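Local coordinates for putative secreted cellulose-binding protein (Streptomyces coelicolor, PDB 4OY6) that binds copper at its N terminus and, as a family AA10 lytic polysaccharide monooxygenase, probably cleaves cellulose chains by oxidation, at residues D96-K101 with I151-S156; E30-W35 with V86-T91; G13-W18 with A44-N49. All coordinates share one frame; numbering follows the deposited sequence.

Interaction 1. Residues D96-K101 with I151-S156; sequences DDFTVK and IPVSTS
Phe98 with Val153, and Val100 with Ile151, form successive hydrogen-bonded pairs of two antiparallel strands whose short axes run at 149° to each other and come within 4.7 Å. Both partners of each pair exchange N-H and carbonyl; the Ile151 N to Val100 O bond is 2.8 Å. Pro152, which has no N-H, faces Thr99 in a non-hydrogen-bonded pair, where its lack costs no cross-strand bond. The four residues of the bonded pairs put their apolar side chains on one face of the sheet. Val153 lies alongside the Phe98 ring, its CB over one face, offset toward the rim, 4.2 Å from the ring centroid. Val153 CG1 touches Phe98 CZ at 3.8 Å, and the other branch, CG2, meets Val100 CG2 at 3.9 Å. On the opposite face Ser154 OG donates to Asp97 OD1 from above the carboxylate plane, at 2.8 Å, and a water bridges OD1 to Thr155 O. At the strand end Thr155 grips Asp96 O twice: OG1 arrives on a lone pair in the carbonyl plane at 2.8 Å, while N comes from above that plane at 2.9 Å. Phe98 and Val100 also reach Val164 and Thr166 of strand 161-170 across the beta sandwich. The pairing is thus two-sided: branched and aromatic carbons face the core, while a hydroxyl, a carboxylate and a water bond to one another on the outer face.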
loop_
_atom_site.group_PDB
_atom_site.type_symbol
_atom_site.label_atom_id
_atom_site.label_comp_id
_atom_site.label_asym_id
_atom_site.label_seq_id
_atom_site.Cartn_x
_atom_site.Cartn_y
_atom_site.Cartn_z
ATOM N N ASP A 96 14.355 7.033 -9.041
ATOM C CA ASP A 96 14.892 7.065 -7.677
ATOM C C ASP A 96 14.174 8.103 -6.804
ATOM O O ASP A 96 13.970 7.867 -5.594
ATOM C CB ASP A 96 16.381 7.381 -7.678
ATOM C CG ASP A 96 17.280 6.260 -8.156
ATOM O OD1 ASP A 96 16.817 5.172 -8.497
ATOM O OD2 ASP A 96 18.510 6.547 -8.178
ATOM N N ASP A 97 13.841 9.233 -7.413
ATOM C CA ASP A 97 12.989 10.241 -6.809
ATOM C C ASP A 97 11.603 10.055 -7.410
ATOM O O ASP A 97 11.446 10.066 -8.636
ATOM C CB ASP A 97 13.467 11.669 -7.115
ATOM C CG ASP A 97 14.874 11.940 -6.656
ATOM O OD1 ASP A 97 15.329 11.338 -5.680
ATOM O OD2 ASP A 97 15.499 12.803 -7.285
ATOM N N PHE A 98 10.598 9.890 -6.568
ATOM C CA PHE A 98 9.244 9.650 -7.047
ATOM C C PHE A 98 8.273 10.253 -6.049
ATOM O O PHE A 98 8.590 10.482 -4.878
ATOM C CB PHE A 98 8.976 8.148 -7.262
ATOM C CG PHE A 98 9.070 7.319 -6.019
ATOM C CD1 PHE A 98 10.296 6.854 -5.566
ATOM C CD2 PHE A 98 7.935 6.981 -5.286
ATOM C CE1 PHE A 98 10.392 6.088 -4.397
ATOM C CE2 PHE A 98 8.036 6.205 -4.148
ATOM C CZ PHE A 98 9.262 5.776 -3.695
ATOM N N THR A 99 7.086 10.556 -6.545
ATOM C CA THR A 99 6.037 11.137 -5.715
ATOM C C THR A 99 5.030 10.084 -5.316
ATOM O O THR A 99 4.498 9.383 -6.162
ATOM C CB THR A 99 5.323 12.263 -6.468
ATOM O OG1 THR A 99 6.273 13.271 -6.818
ATOM C CG2 THR A 99 4.226 12.896 -5.634
ATOM N N VAL A 100 4.777 9.969 -4.029
ATOM C CA VAL A 100 3.671 9.171 -3.529
ATOM C C VAL A 100 2.449 10.070 -3.496
ATOM O O VAL A 100 2.440 11.105 -2.794
ATOM C CB VAL A 100 3.981 8.581 -2.142
ATOM C CG1 VAL A 100 2.757 7.881 -1.584
ATOM C CG2 VAL A 100 5.172 7.639 -2.235
ATOM N N LYS A 101 1.440 9.692 -4.283
ATOM C CA LYS A 101 0.211 10.472 -4.397
ATOM C C LYS A 101 -0.930 9.689 -3.804
ATOM O O LYS A 101 -1.206 8.567 -4.202
ATOM C CB LYS A 101 -0.111 10.836 -5.843
ATOM C CG LYS A 101 -1.374 11.681 -5.957
ATOM C CD LYS A 101 -1.656 12.024 -7.405
ATOM C CE LYS A 101 -2.970 12.754 -7.559
ATOM N NZ LYS A 101 -3.167 13.197 -8.963
ATOM N N ILE A 151 3.694 13.298 -1.545
ATOM C CA ILE A 151 4.906 13.176 -0.751
ATOM C C ILE A 151 6.075 12.976 -1.715
ATOM O O ILE A 151 6.155 11.941 -2.371
ATOM C CB ILE A 151 4.890 11.991 0.224
ATOM C CG1 ILE A 151 3.648 12.008 1.113
ATOM C CG2 ILE A 151 6.158 12.007 1.067
ATOM C CD1 ILE A 151 2.970 10.689 1.237
ATOM N N PRO A 152 6.967 13.969 -1.820
ATOM C CA PRO A 152 8.125 13.830 -2.719
ATOM C C PRO A 152 9.189 13.010 -2.036
ATOM O O PRO A 152 9.815 13.466 -1.086
ATOM C CB PRO A 152 8.573 15.261 -2.947
ATOM C CG PRO A 152 8.131 15.987 -1.713
ATOM C CD PRO A 152 6.938 15.277 -1.148
ATOM N N VAL A 153 9.366 11.777 -2.483
ATOM C CA VAL A 153 10.323 10.829 -1.915
ATOM C C VAL A 153 11.608 10.849 -2.726
ATOM O O VAL A 153 11.572 10.923 -3.956
ATOM C CB VAL A 153 9.710 9.386 -1.875
ATOM C CG1 VAL A 153 10.718 8.354 -1.355
ATOM C CG2 VAL A 153 8.473 9.365 -0.992
ATOM N N SER A 154 12.735 10.744 -2.044
ATOM C CA SER A 154 14.027 10.643 -2.704
ATOM C C SER A 154 14.772 9.463 -2.135
ATOM O O SER A 154 15.007 9.374 -0.919
ATOM C CB SER A 154 14.852 11.906 -2.472
ATOM O OG SER A 154 16.127 11.815 -3.084
ATOM N N THR A 155 15.202 8.565 -3.025
ATOM C CA THR A 155 16.015 7.416 -2.655
ATOM C C THR A 155 17.230 7.353 -3.569
ATOM O O THR A 155 17.229 7.950 -4.644
ATOM C CB THR A 155 15.246 6.073 -2.766
ATOM O OG1 THR A 155 15.049 5.738 -4.144
ATOM C CG2 THR A 155 13.907 6.142 -2.020
ATOM N N SER A 156 18.243 6.622 -3.125
ATOM C CA SER A 156 19.385 6.279 -3.960
ATOM C C SER A 156 19.862 4.890 -3.583
ATOM O O SER A 156 19.759 4.495 -2.434
ATOM C CB SER A 156 20.523 7.297 -3.794
ATOM O OG SER A 156 20.134 8.609 -4.137
HETATM O O HOH W 1 17.741 10.285 -5.835
#

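Interaction 2. Residues E30-W35 with V86-T91; sequences EDPMCW and VGPWQT
Met33 and Trp89 form a Met-aromatic contact where the first turn of helix 32-40 meets the loop leading to strand 92-93. The thioether chain crosses the indole at about a right angle: Met33 CB stands over the centre of the face as a CH-pi contact, 3.5 Å from the centroid of the six-membered ring. From there CG, anti to the carbonyl carbon (chi1 -61°), leads on to SD, 4.9 Å from the centroid of the five-membered ring, and the bent chain brings CE to 3.6 Å from Trp89 NE1. A flexible methionine suits this place, since it can fold against a rigid plane and still touch the loop backbone; Gly87, with no side chain, lets SD approach its CA to 3.8 Å, whereas a CB would point toward Met33 and clash with SD. Pro88 CD touches SD as well, and Pro88 is the centre of an inverse gamma turn. Asp31 is the N-cap, its OD1 accepting from Cys34 N at 3.3 Å, and Pro32 fills the first helical position, where no N-H has to be given to the turn. Two waters also donate to OD1; one accepts from Met33 N and donates to Pro88 O, the other accepts from Gln90 N, so water joins cap and loop. Trp89 NE1 donates to Ala85 O, and the ring pairs with Arg10 in a cation-pi contact. An alanine in place of Trp89 would probably open a gap beside Met33 and leave Ala85 O without its donor and Arg10 without its ring. Around the contact, Asp31 OD2 turns to helix 10-18, with a salt bridge to Arg17 and a hydrogen bond from Trp18, while the Trp89 side chain packs on Asp182 of strand 175-184.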
loop_
_atom_site.group_PDB
_atom_site.type_symbol
_atom_site.label_atom_id
_atom_site.label_comp_id
_atom_site.label_asym_id
_atom_site.label_seq_id
_atom_site.Cartn_x
_atom_site.Cartn_y
_atom_site.Cartn_z
ATOM N N GLU A 30 -2.007 -13.271 -16.448
ATOM C CA GLU A 30 -1.334 -11.966 -16.567
ATOM C C GLU A 30 -1.037 -11.281 -15.252
ATOM O O GLU A 30 -0.115 -10.489 -15.175
ATOM C CB GLU A 30 -2.158 -11.037 -17.449
ATOM C CG GLU A 30 -2.275 -11.565 -18.863
ATOM C CD GLU A 30 -3.036 -10.658 -19.798
ATOM O OE1 GLU A 30 -3.555 -9.620 -19.344
ATOM O OE2 GLU A 30 -3.109 -10.995 -20.998
ATOM N N ASP A 31 -1.848 -11.560 -14.246
ATOM C CA ASP A 31 -1.791 -10.853 -12.959
ATOM C C ASP A 31 -2.318 -11.786 -11.878
ATOM O O ASP A 31 -3.384 -11.561 -11.294
ATOM C CB ASP A 31 -2.571 -9.551 -13.030
ATOM C CG ASP A 31 -2.266 -8.594 -11.890
ATOM O OD1 ASP A 31 -1.647 -9.013 -10.884
ATOM O OD2 ASP A 31 -2.692 -7.413 -12.008
ATOM N N PRO A 32 -1.552 -12.856 -11.611
ATOM C CA PRO A 32 -2.031 -13.855 -10.652
ATOM C C PRO A 32 -2.299 -13.316 -9.256
ATOM O O PRO A 32 -3.168 -13.838 -8.577
ATOM C CB PRO A 32 -0.912 -14.913 -10.635
ATOM C CG PRO A 32 0.283 -14.208 -11.185
ATOM C CD PRO A 32 -0.249 -13.239 -12.204
ATOM N N MET A 33 -1.540 -12.323 -8.815
ATOM C CA MET A 33 -1.776 -11.759 -7.487
ATOM C C MET A 33 -3.084 -11.006 -7.402
ATOM O O MET A 33 -3.775 -11.094 -6.387
ATOM C CB MET A 33 -0.578 -10.913 -7.039
ATOM C CG MET A 33 0.717 -11.755 -6.954
ATOM S SD MET A 33 0.589 -13.496 -6.370
ATOM C CE MET A 33 0.440 -12.981 -4.837
ATOM N N CYS A 34 -3.446 -10.283 -8.460
ATOM C CA CYS A 34 -4.772 -9.679 -8.489
ATOM C C CYS A 34 -5.847 -10.743 -8.582
ATOM O O CYS A 34 -6.876 -10.620 -7.928
ATOM C CB CYS A 34 -4.913 -8.649 -9.588
ATOM S SG CYS A 34 -4.064 -7.084 -9.278
ATOM N N TRP A 35 -5.613 -11.784 -9.373
ATOM C CA TRP A 35 -6.598 -12.852 -9.490
ATOM C C TRP A 35 -6.904 -13.479 -8.135
ATOM O O TRP A 35 -8.063 -13.613 -7.772
ATOM C CB TRP A 35 -6.143 -13.892 -10.507
ATOM C CG TRP A 35 -7.163 -14.982 -10.757
ATOM C CD1 TRP A 35 -7.059 -16.255 -10.390
ATOM C CD2 TRP A 35 -8.470 -14.838 -11.354
ATOM N NE1 TRP A 35 -8.175 -16.950 -10.757
ATOM C CE2 TRP A 35 -9.066 -16.097 -11.335
ATOM C CE3 TRP A 35 -9.212 -13.743 -11.856
ATOM C CZ2 TRP A 35 -10.369 -16.335 -11.839
ATOM C CZ3 TRP A 35 -10.493 -13.971 -12.377
ATOM C CH2 TRP A 35 -11.054 -15.254 -12.354
ATOM N N VAL A 86 2.197 -13.723 -0.946
ATOM C CA VAL A 86 3.557 -13.567 -1.417
ATOM C C VAL A 86 3.633 -14.104 -2.849
ATOM O O VAL A 86 3.231 -15.242 -3.126
ATOM C CB VAL A 86 4.529 -14.303 -0.495
ATOM C CG1 VAL A 86 5.949 -14.251 -1.037
ATOM C CG2 VAL A 86 4.458 -13.724 0.905
ATOM N N GLY A 87 4.110 -13.267 -3.770
ATOM C CA GLY A 87 4.162 -13.639 -5.167
ATOM C C GLY A 87 4.446 -12.441 -6.027
ATOM O O GLY A 87 4.743 -11.356 -5.505
ATOM N N PRO A 88 4.358 -12.624 -7.344
ATOM C CA PRO A 88 4.783 -11.602 -8.299
ATOM C C PRO A 88 3.722 -10.512 -8.535
ATOM O O PRO A 88 3.137 -10.405 -9.615
ATOM C CB PRO A 88 5.055 -12.429 -9.558
ATOM C CG PRO A 88 4.042 -13.525 -9.479
ATOM C CD PRO A 88 4.041 -13.909 -8.019
ATOM N N TRP A 89 3.487 -9.706 -7.503
ATOM C CA TRP A 89 2.577 -8.573 -7.594
ATOM C C TRP A 89 3.054 -7.663 -8.719
ATOM O O TRP A 89 4.248 -7.419 -8.887
ATOM C CB TRP A 89 2.559 -7.800 -6.279
ATOM C CG TRP A 89 1.853 -8.536 -5.177
ATOM C CD1 TRP A 89 2.395 -9.372 -4.260
ATOM C CD2 TRP A 89 0.464 -8.449 -4.872
ATOM N NE1 TRP A 89 1.435 -9.846 -3.418
ATOM C CE2 TRP A 89 0.222 -9.308 -3.780
ATOM C CE3 TRP A 89 -0.596 -7.756 -5.432
ATOM C CZ2 TRP A 89 -1.042 -9.467 -3.244
ATOM C CZ3 TRP A 89 -1.854 -7.952 -4.912
ATOM C CH2 TRP A 89 -2.063 -8.790 -3.842
ATOM N N GLN A 90 2.121 -7.118 -9.483
ATOM C CA GLN A 90 2.487 -6.205 -10.566
ATOM C C GLN A 90 3.108 -4.924 -10.030
ATOM O O GLN A 90 2.521 -4.286 -9.153
ATOM C CB GLN A 90 1.229 -5.884 -11.371
ATOM C CG GLN A 90 1.396 -4.873 -12.468
ATOM C CD GLN A 90 2.294 -5.359 -13.546
ATOM O OE1 GLN A 90 2.114 -6.441 -14.090
ATOM N NE2 GLN A 90 3.294 -4.581 -13.850
ATOM N N THR A 91 4.267 -4.546 -10.546
ATOM C CA THR A 91 4.927 -3.315 -10.114
ATOM C C THR A 91 4.573 -2.137 -11.021
ATOM O O THR A 91 4.101 -2.300 -12.152
ATOM C CB THR A 91 6.445 -3.510 -10.083
ATOM O OG1 THR A 91 6.914 -3.951 -11.361
ATOM C CG2 THR A 91 6.857 -4.500 -9.035
HETATM O O HOH W 2 1.160 -8.855 -13.345
HETATM O O HOH W 3 0.413 -10.700 -10.260
HETATM O O HOH W 4 -0.600 -7.555 -8.885
#

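Interaction 3. Residues G13-W18 with A44-N49; sequences GCWERW and AMWNWN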
loop_
_atom_site.group_PDB
_atom_site.type_symbol
_atom_site.label_atom_id
_atom_site.label_comp_id
_atom_site.label_asym_id
_atom_site.label_seq_id
_atom_site.Cartn_x
_atom_site.Cartn_y
_atom_site.Cartn_z
ATOM N N GLY A 13 -4.478 -0.730 -7.356
ATOM C CA GLY A 13 -3.994 -1.173 -8.652
ATOM C C GLY A 13 -4.826 -2.309 -9.227
ATOM O O GLY A 13 -5.161 -2.278 -10.404
ATOM N N CYS A 14 -5.179 -3.300 -8.410
ATOM C CA CYS A 14 -6.028 -4.366 -8.899
ATOM C C CYS A 14 -7.380 -3.829 -9.368
ATOM O O CYS A 14 -7.936 -4.342 -10.353
ATOM C CB CYS A 14 -6.225 -5.462 -7.865
ATOM S SG CYS A 14 -4.744 -6.440 -7.469
ATOM N N TRP A 15 -7.921 -2.855 -8.651
ATOM C CA TRP A 15 -9.180 -2.224 -9.040
ATOM C C TRP A 15 -9.024 -1.419 -10.331
ATOM O O TRP A 15 -9.854 -1.529 -11.244
ATOM C CB TRP A 15 -9.679 -1.340 -7.887
ATOM C CG TRP A 15 -10.864 -0.533 -8.247
ATOM C CD1 TRP A 15 -12.154 -0.954 -8.289
ATOM C CD2 TRP A 15 -10.860 0.816 -8.702
ATOM N NE1 TRP A 15 -12.963 0.059 -8.710
ATOM C CE2 TRP A 15 -12.206 1.166 -8.969
ATOM C CE3 TRP A 15 -9.857 1.775 -8.896
ATOM C CZ2 TRP A 15 -12.567 2.425 -9.442
ATOM C CZ3 TRP A 15 -10.215 3.028 -9.357
ATOM C CH2 TRP A 15 -11.561 3.352 -9.613
ATOM N N GLU A 16 -7.986 -0.597 -10.407
ATOM C CA GLU A 16 -7.801 0.271 -11.571
ATOM C C GLU A 16 -7.593 -0.555 -12.835
ATOM O O GLU A 16 -8.112 -0.193 -13.897
ATOM C CB GLU A 16 -6.622 1.225 -11.322
ATOM C CG GLU A 16 -6.340 2.226 -12.407
ATOM C CD GLU A 16 -5.183 3.139 -12.044
ATOM O OE1 GLU A 16 -4.210 2.717 -11.354
ATOM O OE2 GLU A 16 -5.239 4.294 -12.498
ATOM N N ARG A 17 -6.820 -1.627 -12.728
ATOM C CA ARG A 17 -6.471 -2.403 -13.912
ATOM C C ARG A 17 -7.566 -3.365 -14.346
ATOM O O ARG A 17 -7.701 -3.629 -15.537
ATOM C CB ARG A 17 -5.171 -3.176 -13.721
ATOM C CG ARG A 17 -3.959 -2.286 -13.594
ATOM C CD ARG A 17 -2.625 -3.073 -13.635
ATOM N NE ARG A 17 -2.483 -4.165 -12.630
ATOM C CZ ARG A 17 -2.100 -3.964 -11.385
ATOM N NH1 ARG A 17 -1.839 -2.731 -10.944
ATOM N NH2 ARG A 17 -2.003 -4.977 -10.574
ATOM N N TRP A 18 -8.332 -3.896 -13.395
ATOM C CA TRP A 18 -9.256 -4.993 -13.664
ATOM C C TRP A 18 -10.717 -4.747 -13.306
ATOM O O TRP A 18 -11.557 -5.586 -13.582
ATOM C CB TRP A 18 -8.796 -6.278 -12.982
ATOM C CG TRP A 18 -7.423 -6.733 -13.403
ATOM C CD1 TRP A 18 -6.258 -6.613 -12.705
ATOM C CD2 TRP A 18 -7.091 -7.396 -14.628
ATOM N NE1 TRP A 18 -5.215 -7.133 -13.420
ATOM C CE2 TRP A 18 -5.692 -7.636 -14.605
ATOM C CE3 TRP A 18 -7.842 -7.855 -15.725
ATOM C CZ2 TRP A 18 -5.016 -8.272 -15.658
ATOM C CZ3 TRP A 18 -7.168 -8.492 -16.776
ATOM C CH2 TRP A 18 -5.770 -8.695 -16.722
ATOM N N ALA A 44 -12.174 -6.272 -1.455
ATOM C CA ALA A 44 -10.844 -5.676 -1.232
ATOM C C ALA A 44 -10.513 -4.640 -2.288
ATOM O O ALA A 44 -9.729 -3.724 -2.032
ATOM C CB ALA A 44 -9.773 -6.741 -1.171
ATOM N N MET A 45 -11.075 -4.829 -3.490
ATOM C CA MET A 45 -10.867 -3.928 -4.620
ATOM C C MET A 45 -12.009 -2.909 -4.717
ATOM O O MET A 45 -11.779 -1.736 -4.890
ATOM C CB MET A 45 -10.707 -4.688 -5.927
ATOM C CG MET A 45 -9.277 -5.120 -6.190
ATOM S SD MET A 45 -8.493 -6.159 -4.953
ATOM C CE MET A 45 -9.544 -7.618 -5.084
ATOM N N TRP A 46 -13.261 -3.358 -4.600
ATOM C CA TRP A 46 -14.381 -2.397 -4.695
ATOM C C TRP A 46 -14.255 -1.343 -3.594
ATOM O O TRP A 46 -14.424 -0.154 -3.858
ATOM C CB TRP A 46 -15.758 -3.074 -4.616
ATOM C CG TRP A 46 -16.019 -4.100 -5.657
ATOM C CD1 TRP A 46 -16.437 -5.369 -5.444
ATOM C CD2 TRP A 46 -15.899 -3.958 -7.091
ATOM N NE1 TRP A 46 -16.605 -6.038 -6.643
ATOM C CE2 TRP A 46 -16.269 -5.195 -7.666
ATOM C CE3 TRP A 46 -15.543 -2.915 -7.942
ATOM C CZ2 TRP A 46 -16.240 -5.416 -9.037
ATOM C CZ3 TRP A 46 -15.499 -3.148 -9.313
ATOM C CH2 TRP A 46 -15.844 -4.388 -9.838
ATOM N N ASN A 47 -13.932 -1.787 -2.373
ATOM C CA ASN A 47 -13.681 -0.867 -1.257
ATOM C C ASN A 47 -12.169 -0.595 -1.208
ATOM O O ASN A 47 -11.456 -0.973 -0.283
ATOM C CB ASN A 47 -14.215 -1.445 0.030
ATOM C CG ASN A 47 -14.184 -0.453 1.169
ATOM O OD1 ASN A 47 -13.642 0.633 1.028
ATOM N ND2 ASN A 47 -14.779 -0.831 2.306
ATOM N N TRP A 48 -11.698 0.104 -2.225
ATOM C CA TRP A 48 -10.275 0.338 -2.317
ATOM C C TRP A 48 -9.827 1.377 -1.302
ATOM O O TRP A 48 -8.629 1.458 -1.018
ATOM C CB TRP A 48 -9.793 0.716 -3.696
ATOM C CG TRP A 48 -10.495 1.816 -4.292
ATOM C CD1 TRP A 48 -11.492 1.725 -5.228
ATOM C CD2 TRP A 48 -10.229 3.233 -4.111
ATOM N NE1 TRP A 48 -11.892 2.985 -5.603
ATOM C CE2 TRP A 48 -11.120 3.922 -4.957
ATOM C CE3 TRP A 48 -9.292 3.978 -3.344
ATOM C CZ2 TRP A 48 -11.159 5.309 -5.009
ATOM C CZ3 TRP A 48 -9.320 5.341 -3.415
ATOM C CH2 TRP A 48 -10.258 5.998 -4.237
ATOM N N ASN A 49 -10.751 2.168 -0.756
ATOM C CA ASN A 49 -10.398 3.235 0.169
ATOM C C ASN A 49 -10.513 2.879 1.647
ATOM O O ASN A 49 -10.332 3.743 2.496
ATOM C CB ASN A 49 -11.144 4.535 -0.180
ATOM C CG ASN A 49 -12.628 4.534 0.127
ATOM O OD1 ASN A 49 -13.253 3.550 0.518
ATOM N ND2 ASN A 49 -13.199 5.715 -0.013
#
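The indole of Trp15 carries Trp48 over one face and Trp46 at its edge. Trp48 CD1 stands above the centre of that face, 3.6 Å from Trp15 CD2, with the two planes inclined at 39°, an oblique meeting rather than a stack. Trp46 comes rim to rim instead, nearly perpendicular at 82°, its CE3 lying close to the Trp15 plane and 3.9 Å from CD1. Trp48 in turn has Met45 O in plane at its own edge and Asn49 CB over one face. The three tryptophans form an aromatic cluster between helix 10-18 and the end of helix 43-46, in the helical region between the first strands of the sandwich that in AA10 enzymes adjoins the substrate-binding surface. Indoles suit this partly exposed seam: each offers a broad apolar surface and only one polar atom, the N-H. Tyr12 adds a further ring, edge-to-face with Trp48, and Phe22 and Trp38 meet Trp46 similarly. Deeper in, Met45 CG presses against Cys14 CB at 3.5 Å, a tight carbon pair, and the Met45 side chain also touches Ala37 and Trp38 of helix 32-40.

From the N terminus, interaction 3 opens at 13-18 and interaction 2 at 30-35 before 44-49 closes the first and 86-91 the second, so the two cross. Interaction 3 folds the helical excursion after strand 2-6 back on itself; interaction 2 ties it to the long loop ahead of strand 92-93. The Cys14-Cys34 disulfide joins these two contacts covalently. Interaction 1 follows in series, 96-101 pairing with 151-156 and so closing a span that contains strands 110-118 and 134-139. It belongs to the beta sandwich, its centre about 23 Å from each of the other two centres, and touches neither.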